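Long-range contacts in amino acid adenylation domain-containing protein (Bacillus stratosphericus LAMA 585, PDB 6ULY), which probably selects a keto acid and activates it as the acyl adenylate for nonribosomal depsipeptide synthesis: residues W269-A274 and N300-V305; T296-G301 and G324-P329; P329-S334 and T381-P386. One frame throughout, in Å; residues are numbered along the deposited sequence.

Contact 1. Residues W269-A274 and N300-V305; sequences WAPNFA and NGAEAV. With QA7 (5'-O-{(S)-hydroxy[(4-methyl-2-oxopentanoyl)oxy]phosphoryl}adenosine), chain C; SO4 (sulfate ion), chain P.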
loop_
_atom_site.group_PDB
_atom_site.type_symbol
_atom_site.label_atom_id
_atom_site.label_comp_id
_atom_site.label_asym_id
_atom_site.label_seq_id
_atom_site.Cartn_x
_atom_site.Cartn_y
_atom_site.Cartn_z
ATOM N N TRP A 269 28.159 -12.686 0.794
ATOM C CA TRP A 269 26.830 -12.682 1.390
ATOM C C TRP A 269 25.784 -13.041 0.349
ATOM O O TRP A 269 26.036 -13.011 -0.859
ATOM C CB TRP A 269 26.493 -11.321 2.007
ATOM C CG TRP A 269 25.983 -10.317 1.024
ATOM C CD1 TRP A 269 26.711 -9.618 0.108
ATOM C CD2 TRP A 269 24.628 -9.880 0.878
ATOM N NE1 TRP A 269 25.893 -8.777 -0.607
ATOM C CE2 TRP A 269 24.609 -8.917 -0.151
ATOM C CE3 TRP A 269 23.427 -10.210 1.515
ATOM C CZ2 TRP A 269 23.437 -8.288 -0.560
ATOM C CZ3 TRP A 269 22.269 -9.583 1.109
ATOM C CH2 TRP A 269 22.281 -8.634 0.081
ATOM N N ALA A 270 24.594 -13.365 0.845
ATOM C CA ALA A 270 23.425 -13.622 0.017
ATOM C C ALA A 270 22.213 -13.765 0.937
ATOM O O ALA A 270 22.371 -14.059 2.126
ATOM C CB ALA A 270 23.604 -14.892 -0.831
ATOM N N PRO A 271 21.006 -13.553 0.414
ATOM C CA PRO A 271 19.806 -13.927 1.170
ATOM C C PRO A 271 19.724 -15.438 1.323
ATOM O O PRO A 271 20.432 -16.205 0.670
ATOM C CB PRO A 271 18.649 -13.378 0.326
ATOM C CG PRO A 271 19.274 -12.335 -0.561
ATOM C CD PRO A 271 20.672 -12.817 -0.818
ATOM N N ASN A 272 18.820 -15.865 2.204
ATOM C CA ASN A 272 18.753 -17.279 2.557
ATOM C C ASN A 272 18.474 -18.163 1.344
ATOM O O ASN A 272 18.872 -19.334 1.331
ATOM C CB ASN A 272 17.684 -17.496 3.626
ATOM C CG ASN A 272 17.736 -18.884 4.226
ATOM O OD1 ASN A 272 18.615 -19.189 5.036
ATOM N ND2 ASN A 272 16.795 -19.736 3.833
ATOM N N PHE A 273 17.798 -17.630 0.320
ATOM C CA PHE A 273 17.433 -18.458 -0.828
ATOM C C PHE A 273 18.669 -18.973 -1.553
ATOM O O PHE A 273 18.677 -20.103 -2.059
ATOM C CB PHE A 273 16.536 -17.672 -1.795
ATOM C CG PHE A 273 17.275 -16.669 -2.646
ATOM C CD1 PHE A 273 17.295 -15.332 -2.299
ATOM C CD2 PHE A 273 17.935 -17.061 -3.802
ATOM C CE1 PHE A 273 17.971 -14.408 -3.075
ATOM C CE2 PHE A 273 18.613 -16.142 -4.578
ATOM C CZ PHE A 273 18.631 -14.813 -4.212
ATOM N N ALA A 274 19.723 -18.157 -1.627
ATOM C CA ALA A 274 20.932 -18.585 -2.317
ATOM C C ALA A 274 21.560 -19.781 -1.618
ATOM O O ALA A 274 22.039 -20.713 -2.275
ATOM C CB ALA A 274 21.926 -17.428 -2.406
ATOM N N ASN A 300 24.366 -13.951 5.902
ATOM C CA ASN A 300 23.071 -14.444 5.445
ATOM C C ASN A 300 22.010 -13.466 5.939
ATOM O O ASN A 300 21.711 -13.423 7.137
ATOM C CB ASN A 300 22.819 -15.859 5.968
ATOM C CG ASN A 300 21.523 -16.450 5.458
ATOM O OD1 ASN A 300 20.660 -15.740 4.948
ATOM N ND2 ASN A 300 21.376 -17.761 5.605
ATOM N N GLY A 301 21.448 -12.678 5.024
ATOM C CA GLY A 301 20.457 -11.690 5.412
ATOM C C GLY A 301 19.674 -11.174 4.228
ATOM O O GLY A 301 20.028 -11.405 3.069
ATOM N N ALA A 302 18.587 -10.458 4.562
ATOM C CA ALA A 302 17.631 -9.850 3.633
ATOM C C ALA A 302 16.279 -10.551 3.725
ATOM O O ALA A 302 15.257 -9.998 3.301
ATOM C CB ALA A 302 18.121 -9.869 2.184
ATOM N N GLU A 303 16.257 -11.762 4.273
ATOM C CA GLU A 303 15.008 -12.486 4.471
ATOM C C GLU A 303 15.214 -13.491 5.597
ATOM O O GLU A 303 16.286 -13.568 6.203
ATOM C CB GLU A 303 14.549 -13.167 3.177
ATOM C CG GLU A 303 15.563 -14.135 2.575
ATOM C CD GLU A 303 15.093 -14.724 1.252
ATOM O OE1 GLU A 303 15.624 -15.776 0.838
ATOM O OE2 GLU A 303 14.189 -14.132 0.626
ATOM N N ALA A 304 14.171 -14.269 5.869
ATOM C CA ALA A 304 14.209 -15.208 6.980
ATOM C C ALA A 304 15.382 -16.168 6.832
ATOM O O ALA A 304 15.546 -16.816 5.793
ATOM C CB ALA A 304 12.896 -15.985 7.056
ATOM N N VAL A 305 16.198 -16.252 7.879
ATOM C CA VAL A 305 17.324 -17.177 7.927
ATOM C C VAL A 305 16.811 -18.482 8.525
ATOM O O VAL A 305 16.420 -18.527 9.694
ATOM C CB VAL A 305 18.490 -16.607 8.744
ATOM C CG1 VAL A 305 19.669 -17.579 8.755
ATOM C CG2 VAL A 305 18.916 -15.256 8.188
HETATM C C01 QA7 C . 21.400 -7.644 5.895
HETATM C C02 QA7 C . 20.961 -7.014 4.627
HETATM C C03 QA7 C . 21.877 -5.876 4.268
HETATM C C04 QA7 C . 19.510 -6.713 4.821
HETATM C C05 QA7 C . 18.983 -5.419 4.287
HETATM C C06 QA7 C . 17.772 -5.431 3.413
HETATM C C10 QA7 C . 14.484 -4.941 4.414
HETATM C C11 QA7 C . 13.571 -5.853 4.888
HETATM C C12 QA7 C . 13.492 -5.752 6.469
HETATM C C13 QA7 C . 13.163 -6.876 6.823
HETATM C C14 QA7 C . 13.724 -7.930 5.690
HETATM C C16 QA7 C . 16.047 -8.246 6.106
HETATM C C18 QA7 C . 16.051 -10.020 7.290
HETATM C C19 QA7 C . 16.304 -11.151 8.058
HETATM C C21 QA7 C . 14.116 -11.577 8.172
HETATM C C23 QA7 C . 14.785 -9.735 6.997
HETATM N N15 QA7 C . 14.814 -8.627 6.245
HETATM N N17 QA7 C . 16.818 -9.083 6.737
HETATM N N20 QA7 C . 15.327 -11.880 8.474
HETATM N N22 QA7 C . 13.824 -10.549 7.460
HETATM N N24 QA7 C . 17.626 -11.470 8.389
HETATM O O07 QA7 C . 17.170 -4.296 2.998
HETATM O O09 QA7 C . 14.571 -4.953 3.038
HETATM O O25 QA7 C . 14.060 -7.253 4.689
HETATM O O26 QA7 C . 11.747 -7.141 6.833
HETATM O O27 QA7 C . 12.608 -4.675 7.035
HETATM O O28 QA7 C . 15.890 -4.358 0.973
HETATM O O29 QA7 C . 15.370 -2.783 2.470
HETATM O O30 QA7 C . 17.358 -6.429 3.096
HETATM O O31 QA7 C . 19.479 -4.444 4.586
HETATM P P08 QA7 C . 15.726 -4.131 2.360
HETATM S S SO4 P . 10.913 -14.100 3.914
HETATM O O1 SO4 P . 11.607 -13.071 4.586
HETATM O O2 SO4 P . 9.528 -13.866 4.051
HETATM O O3 SO4 P . 11.237 -14.124 2.539
HETATM O O4 SO4 P . 11.204 -15.362 4.476
HETATM O O HOH W 1 18.588 -14.034 4.409
#
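OD1 of Asn272 is gripped by more than one N-H: ND2 of Asn300 meets it at 3.2 Å across the contact, and the backbone N of Val306 adds a weak bond. The Asn300 donor comes in on a lone pair in the carbonyl plane, and the bond is nearly straight (169°). Both asparagines carry CG anti to the backbone N, and their amides lie almost coplanar, 16° apart. The other ends of the two amides are also used. Asn300 OD1 accepts from a water at 2.7 Å, which in turn accepts from the N atoms of Glu303 and, weakly, Asn272, while Asn272 ND2 is bonded to Gln565 of helix 560-570.

At the first residues of helix 272-279, Glu303 reaches over the CB of Pro271 and sets OE1 2.9 Å from the N of Phe273, a weak, bent bond; the same oxygen lies at the edge of the Phe273 ring. Nearer the ligand, Trp269 turns the edge of its ring to Gly301 O, with CZ3 at 3.5 Å, and Ala302 CB rests on Pro271 CG. Ala270 and Asn300 pair in parallel, and Ala302 to Val305 follow in a loop.

Each buried amide thus finds partners in the other, in a water or in Gln565, consistent with a fixed course for Ala302 to Ala304 along the adenylate pocket.

Contact 2. Residues T296-G301 and G324-P329; sequences TCMING and GDVIRP. With SO4 (sulfate ion), chain E.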
loop_
_atom_site.group_PDB
_atom_site.type_symbol
_atom_site.label_atom_id
_atom_site.label_comp_id
_atom_site.label_asym_id
_atom_site.label_seq_id
_atom_site.Cartn_x
_atom_site.Cartn_y
_atom_site.Cartn_z
ATOM N N THR A 296 35.847 -16.754 5.579
ATOM C CA THR A 296 35.622 -16.563 7.003
ATOM C C THR A 296 34.272 -15.947 7.336
ATOM O O THR A 296 33.827 -16.070 8.482
ATOM C CB THR A 296 36.720 -15.671 7.608
ATOM O OG1 THR A 296 36.716 -14.391 6.963
ATOM C CG2 THR A 296 38.089 -16.314 7.436
ATOM N N CYS A 297 33.600 -15.310 6.376
ATOM C CA CYS A 297 32.397 -14.526 6.656
ATOM C C CYS A 297 31.402 -14.709 5.513
ATOM O O CYS A 297 31.569 -14.128 4.440
ATOM C CB CYS A 297 32.758 -13.057 6.846
ATOM S SG CYS A 297 31.342 -11.941 6.944
ATOM N N MET A 298 30.364 -15.502 5.750
ATOM C CA MET A 298 29.262 -15.664 4.803
ATOM C C MET A 298 28.021 -15.057 5.452
ATOM O O MET A 298 27.300 -15.723 6.195
ATOM C CB MET A 298 29.036 -17.124 4.444
ATOM C CG MET A 298 30.249 -17.824 3.870
ATOM S SD MET A 298 29.784 -19.339 3.010
ATOM C CE MET A 298 29.198 -18.652 1.460
ATOM N N ILE A 299 27.775 -13.781 5.163
ATOM C CA ILE A 299 26.626 -13.102 5.744
ATOM C C ILE A 299 25.354 -13.610 5.082
ATOM O O ILE A 299 25.267 -13.705 3.850
ATOM C CB ILE A 299 26.769 -11.581 5.601
ATOM C CG1 ILE A 299 27.858 -11.070 6.546
ATOM C CG2 ILE A 299 25.436 -10.897 5.883
ATOM C CD1 ILE A 299 28.394 -9.699 6.190
ATOM N N ASN A 300 24.366 -13.951 5.902
ATOM C CA ASN A 300 23.071 -14.444 5.445
ATOM C C ASN A 300 22.010 -13.466 5.939
ATOM O O ASN A 300 21.711 -13.423 7.137
ATOM C CB ASN A 300 22.819 -15.859 5.968
ATOM C CG ASN A 300 21.523 -16.450 5.458
ATOM O OD1 ASN A 300 20.660 -15.740 4.948
ATOM N ND2 ASN A 300 21.376 -17.761 5.605
ATOM N N GLY A 301 21.448 -12.678 5.024
ATOM C CA GLY A 301 20.457 -11.690 5.412
ATOM C C GLY A 301 19.674 -11.174 4.228
ATOM O O GLY A 301 20.028 -11.405 3.069
ATOM N N GLY A 324 32.878 -24.274 9.806
ATOM C CA GLY A 324 31.504 -24.355 10.245
ATOM C C GLY A 324 30.969 -23.146 10.976
ATOM O O GLY A 324 29.840 -23.196 11.472
ATOM N N ASP A 325 31.739 -22.058 11.057
ATOM C CA ASP A 325 31.338 -20.861 11.792
ATOM C C ASP A 325 31.362 -19.615 10.912
ATOM O O ASP A 325 31.363 -18.495 11.430
ATOM C CB ASP A 325 32.242 -20.656 13.012
ATOM C CG ASP A 325 33.676 -20.312 12.629
ATOM O OD1 ASP A 325 34.079 -20.589 11.478
ATOM O OD2 ASP A 325 34.405 -19.765 13.483
ATOM N N VAL A 326 31.383 -19.786 9.588
ATOM C CA VAL A 326 31.483 -18.639 8.693
ATOM C C VAL A 326 30.141 -17.958 8.446
ATOM O O VAL A 326 30.119 -16.792 8.033
ATOM C CB VAL A 326 32.086 -19.051 7.338
ATOM C CG1 VAL A 326 33.433 -19.731 7.538
ATOM C CG2 VAL A 326 31.119 -19.963 6.574
ATOM N N ILE A 327 29.025 -18.646 8.666
ATOM C CA ILE A 327 27.717 -18.095 8.331
ATOM C C ILE A 327 27.295 -17.122 9.425
ATOM O O ILE A 327 27.163 -17.504 10.593
ATOM C CB ILE A 327 26.673 -19.205 8.144
ATOM C CG1 ILE A 327 26.869 -19.881 6.786
ATOM C CG2 ILE A 327 25.260 -18.629 8.276
ATOM C CD1 ILE A 327 25.909 -21.025 6.520
ATOM N N ARG A 328 27.068 -15.870 9.043
ATOM C CA ARG A 328 26.678 -14.815 9.977
ATOM C C ARG A 328 25.300 -14.286 9.606
ATOM O O ARG A 328 25.175 -13.459 8.685
ATOM C CB ARG A 328 27.714 -13.693 9.972
ATOM C CG ARG A 328 29.097 -14.178 10.348
ATOM C CD ARG A 328 30.080 -13.038 10.523
ATOM N NE ARG A 328 31.454 -13.532 10.568
ATOM C CZ ARG A 328 32.535 -12.758 10.547
ATOM N NH1 ARG A 328 32.414 -11.440 10.486
ATOM N NH2 ARG A 328 33.740 -13.307 10.583
ATOM N N PRO A 329 24.237 -14.742 10.266
ATOM C CA PRO A 329 22.924 -14.129 10.040
ATOM C C PRO A 329 22.971 -12.632 10.309
ATOM O O PRO A 329 23.690 -12.161 11.194
ATOM C CB PRO A 329 22.015 -14.858 11.035
ATOM C CG PRO A 329 22.689 -16.169 11.271
ATOM C CD PRO A 329 24.161 -15.904 11.168
HETATM S S SO4 E . 35.825 -26.853 11.523
HETATM O O1 SO4 E . 36.168 -26.512 12.872
HETATM O O2 SO4 E . 34.427 -26.621 11.316
HETATM O O3 SO4 E . 36.584 -26.044 10.615
HETATM O O4 SO4 E . 36.117 -28.237 11.290
#
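Cys297 and Arg328 meet on one face of a parallel strand pair, while Met298 and Val326 pack on the other side. The strands 297-301 and 327-333 are neighbours in a beta-alpha-beta unit whose connecting helix is 307-317, a worked example of how a parallel pair sorts its side chains between two surfaces.

The guanidinium of Arg328 lies flat against Cys297: CB of the cysteine stands 3.7 Å above the plane, over its centre, and SG, anti to the backbone N, lies nearest NH1. The arginine chain, extended from CG to NE, reaches Cys297, two residues before Ile299, its own pairing partner. NH1 is hydrogen-bonded to Asn207. The face of the guanidinium meets the CB of Cys297 by van der Waals contact.

On the opposite surface, Met298 and Val326 lie side by side and point the same way. CG of the methionine touches CG2 of the valine at 3.6 Å, and SD follows the same methyl; the chain then bends at chi3 (79°), leading its end away from Val326. Met298 CB also faces CG1 of Ile327, and Phe313 and Ile310 of helix 307-317 pack on this side, against Met298 and Ile327 respectively.

Between the two surfaces the backbones are joined by three bonds, Met298 N to Val326 O, Arg328 N to Met298 O and Asn300 N to Arg328 O. The axes of the short strands differ by 31°. At the far end, CA of Pro329 approaches Asn300 O at 3.2 Å in a CA-H...O contact.

Contact 3. Residues P329-S334 and T381-P386; sequences PAFGMS and TELGKP. With QA7 (5'-O-{(S)-hydroxy[(4-methyl-2-oxopentanoyl)oxy]phosphoryl}adenosine), chain C.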
loop_
_atom_site.group_PDB
_atom_site.type_symbol
_atom_site.label_atom_id
_atom_site.label_comp_id
_atom_site.label_asym_id
_atom_site.label_seq_id
_atom_site.Cartn_x
_atom_site.Cartn_y
_atom_site.Cartn_z
ATOM N N PRO A 329 24.237 -14.742 10.266
ATOM C CA PRO A 329 22.924 -14.129 10.040
ATOM C C PRO A 329 22.971 -12.632 10.309
ATOM O O PRO A 329 23.690 -12.161 11.194
ATOM C CB PRO A 329 22.015 -14.858 11.035
ATOM C CG PRO A 329 22.689 -16.169 11.271
ATOM C CD PRO A 329 24.161 -15.904 11.168
ATOM N N ALA A 330 22.204 -11.880 9.523
ATOM C CA ALA A 330 22.170 -10.432 9.665
ATOM C C ALA A 330 20.809 -9.913 9.223
ATOM O O ALA A 330 20.112 -10.546 8.427
ATOM C CB ALA A 330 23.282 -9.765 8.854
ATOM N N PHE A 331 20.441 -8.746 9.753
ATOM C CA PHE A 331 19.200 -8.080 9.387
ATOM C C PHE A 331 19.468 -6.599 9.171
ATOM O O PHE A 331 20.318 -5.998 9.835
ATOM C CB PHE A 331 18.111 -8.256 10.458
ATOM C CG PHE A 331 17.170 -7.084 10.564
ATOM C CD1 PHE A 331 16.109 -6.949 9.686
ATOM C CD2 PHE A 331 17.359 -6.112 11.531
ATOM C CE1 PHE A 331 15.249 -5.869 9.778
ATOM C CE2 PHE A 331 16.507 -5.033 11.625
ATOM C CZ PHE A 331 15.451 -4.911 10.747
ATOM N N GLY A 332 18.730 -6.015 8.236
ATOM C CA GLY A 332 18.824 -4.587 8.008
ATOM C C GLY A 332 17.744 -4.142 7.051
ATOM O O GLY A 332 16.906 -4.931 6.609
ATOM N N MET A 333 17.774 -2.850 6.739
ATOM C CA MET A 333 16.816 -2.263 5.818
ATOM C C MET A 333 17.512 -1.155 5.048
ATOM O O MET A 333 18.463 -0.544 5.539
ATOM C CB MET A 333 15.584 -1.687 6.540
ATOM C CG MET A 333 14.977 -2.588 7.606
ATOM S SD MET A 333 13.604 -1.801 8.489
ATOM C CE MET A 333 12.442 -1.555 7.143
ATOM N N SER A 334 17.020 -0.892 3.840
ATOM C CA SER A 334 17.549 0.230 3.075
ATOM C C SER A 334 17.435 1.524 3.873
ATOM O O SER A 334 18.327 2.379 3.811
ATOM C CB SER A 334 16.816 0.345 1.740
ATOM O OG SER A 334 15.480 0.762 1.940
ATOM N N THR A 381 16.338 -18.207 13.961
ATOM C CA THR A 381 17.763 -17.921 13.883
ATOM C C THR A 381 18.034 -16.561 14.513
ATOM O O THR A 381 17.501 -15.544 14.054
ATOM C CB THR A 381 18.242 -17.941 12.433
ATOM O OG1 THR A 381 17.944 -19.214 11.846
ATOM C CG2 THR A 381 19.745 -17.673 12.369
ATOM N N GLU A 382 18.856 -16.545 15.560
ATOM C CA GLU A 382 19.267 -15.282 16.155
ATOM C C GLU A 382 20.032 -14.451 15.134
ATOM O O GLU A 382 20.835 -14.975 14.356
ATOM C CB GLU A 382 20.137 -15.527 17.388
ATOM C CG GLU A 382 19.400 -16.149 18.563
ATOM C CD GLU A 382 20.264 -16.246 19.812
ATOM O OE1 GLU A 382 21.013 -17.237 19.951
ATOM O OE2 GLU A 382 20.200 -15.322 20.650
ATOM N N LEU A 383 19.773 -13.146 15.133
ATOM C CA LEU A 383 20.428 -12.228 14.216
ATOM C C LEU A 383 21.470 -11.359 14.906
ATOM O O LEU A 383 22.131 -10.554 14.239
ATOM C CB LEU A 383 19.382 -11.357 13.509
ATOM C CG LEU A 383 18.301 -12.160 12.771
ATOM C CD1 LEU A 383 17.360 -11.243 12.003
ATOM C CD2 LEU A 383 18.913 -13.196 11.826
ATOM N N GLY A 384 21.644 -11.506 16.215
ATOM C CA GLY A 384 22.803 -10.968 16.901
ATOM C C GLY A 384 22.556 -9.611 17.527
ATOM O O GLY A 384 21.457 -9.049 17.498
ATOM N N LYS A 385 23.628 -9.091 18.113
ATOM C CA LYS A 385 23.592 -7.813 18.796
ATOM C C LYS A 385 23.660 -6.666 17.794
ATOM O O LYS A 385 24.203 -6.820 16.695
ATOM C CB LYS A 385 24.757 -7.692 19.773
ATOM C CG LYS A 385 24.702 -8.664 20.931
ATOM C CD LYS A 385 25.590 -8.214 22.079
ATOM C CE LYS A 385 25.457 -9.145 23.277
ATOM N NZ LYS A 385 25.845 -10.546 22.940
ATOM N N PRO A 386 23.131 -5.499 18.158
ATOM C CA PRO A 386 23.257 -4.338 17.275
ATOM C C PRO A 386 24.715 -3.970 17.068
ATOM O O PRO A 386 25.558 -4.163 17.945
ATOM C CB PRO A 386 22.508 -3.229 18.026
ATOM C CG PRO A 386 21.706 -3.918 19.071
ATOM C CD PRO A 386 22.428 -5.172 19.410
HETATM C C01 QA7 C . 21.400 -7.644 5.895
HETATM C C02 QA7 C . 20.961 -7.014 4.627
HETATM C C03 QA7 C . 21.877 -5.876 4.268
HETATM C C04 QA7 C . 19.510 -6.713 4.821
HETATM C C05 QA7 C . 18.983 -5.419 4.287
HETATM C C06 QA7 C . 17.772 -5.431 3.413
HETATM C C10 QA7 C . 14.484 -4.941 4.414
HETATM C C11 QA7 C . 13.571 -5.853 4.888
HETATM C C12 QA7 C . 13.492 -5.752 6.469
HETATM C C13 QA7 C . 13.163 -6.876 6.823
HETATM C C14 QA7 C . 13.724 -7.930 5.690
HETATM C C16 QA7 C . 16.047 -8.246 6.106
HETATM C C18 QA7 C . 16.051 -10.020 7.290
HETATM C C19 QA7 C . 16.304 -11.151 8.058
HETATM C C21 QA7 C . 14.116 -11.577 8.172
HETATM C C23 QA7 C . 14.785 -9.735 6.997
HETATM N N15 QA7 C . 14.814 -8.627 6.245
HETATM N N17 QA7 C . 16.818 -9.083 6.737
HETATM N N20 QA7 C . 15.327 -11.880 8.474
HETATM N N22 QA7 C . 13.824 -10.549 7.460
HETATM N N24 QA7 C . 17.626 -11.470 8.389
HETATM O O07 QA7 C . 17.170 -4.296 2.998
HETATM O O09 QA7 C . 14.571 -4.953 3.038
HETATM O O25 QA7 C . 14.060 -7.253 4.689
HETATM O O26 QA7 C . 11.747 -7.141 6.833
HETATM O O27 QA7 C . 12.608 -4.675 7.035
HETATM O O28 QA7 C . 15.890 -4.358 0.973
HETATM O O29 QA7 C . 15.370 -2.783 2.470
HETATM O O30 QA7 C . 17.358 -6.429 3.096
HETATM O O31 QA7 C . 19.479 -4.444 4.586
HETATM P P08 QA7 C . 15.726 -4.131 2.360
#
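Unusually tight is the meeting of Pro329 and Thr381, where CG of the proline ring and CG2 of the threonine stand 3.5 Å apart, closer than carbons usually pack. The two side chains cross at about a right angle. Thr381 can offer its methyl because CG2 lies anti to the backbone N, while OG1 is hydrogen-bonded to Val305 O.

Leu383 carries the rest of the contact by splitting its two methyls. They branch from a CG set anti to the carbonyl carbon (chi1 -56°): CD2 rests against CB of the same proline at 3.6 Å, and CD1 against CB of Phe331 at 3.4 Å. CD1 also lies 3.6 Å from N24 of the adenylate, the amino group of the base, whose N-H is bonded to Ala330 O at 2.7 Å. Leucine and strand carbonyl thus border the same amino group, one by apolar contact and one by a hydrogen bond. The ring of Phe331 turns its edge toward the ligand, and further on Ser334 N binds the phosphate oxygen O29 at 2.9 Å.

Leu383 and Gly384 form a classic beta bulge opposite Leu451 of strand 450-456. Strand 338-342 runs beside strand 327-333, with Val341 touching both Phe331 and Leu383, while Leu451 and Leu453 of strand 450-456 also pack on Phe331.

How the contacts relate
Contacts 1 and 2 join successive neighbours of one mixed sheet, strands 267-270, 297-301 and 327-333; contact 3 links the same strand 327-333, by side chains, to residues 381-383. Asn300 and Gly301 belong to contacts 1 and 2, Pro329 to contacts 2 and 3. Their centres lie about 10 Å (1 and 2), 11 Å (1 and 3) and 12 Å (2 and 3) apart. A probable hydrogen bond from Ala330 N to Asn300 O, 2.9 Å, joins contacts 1 and 2 to contact 3. Contacts 1 and 3 both touch the keto acyl adenylate. Contact 2 lies further back, with the side chain of Ile299 about 5 Å from the ligand.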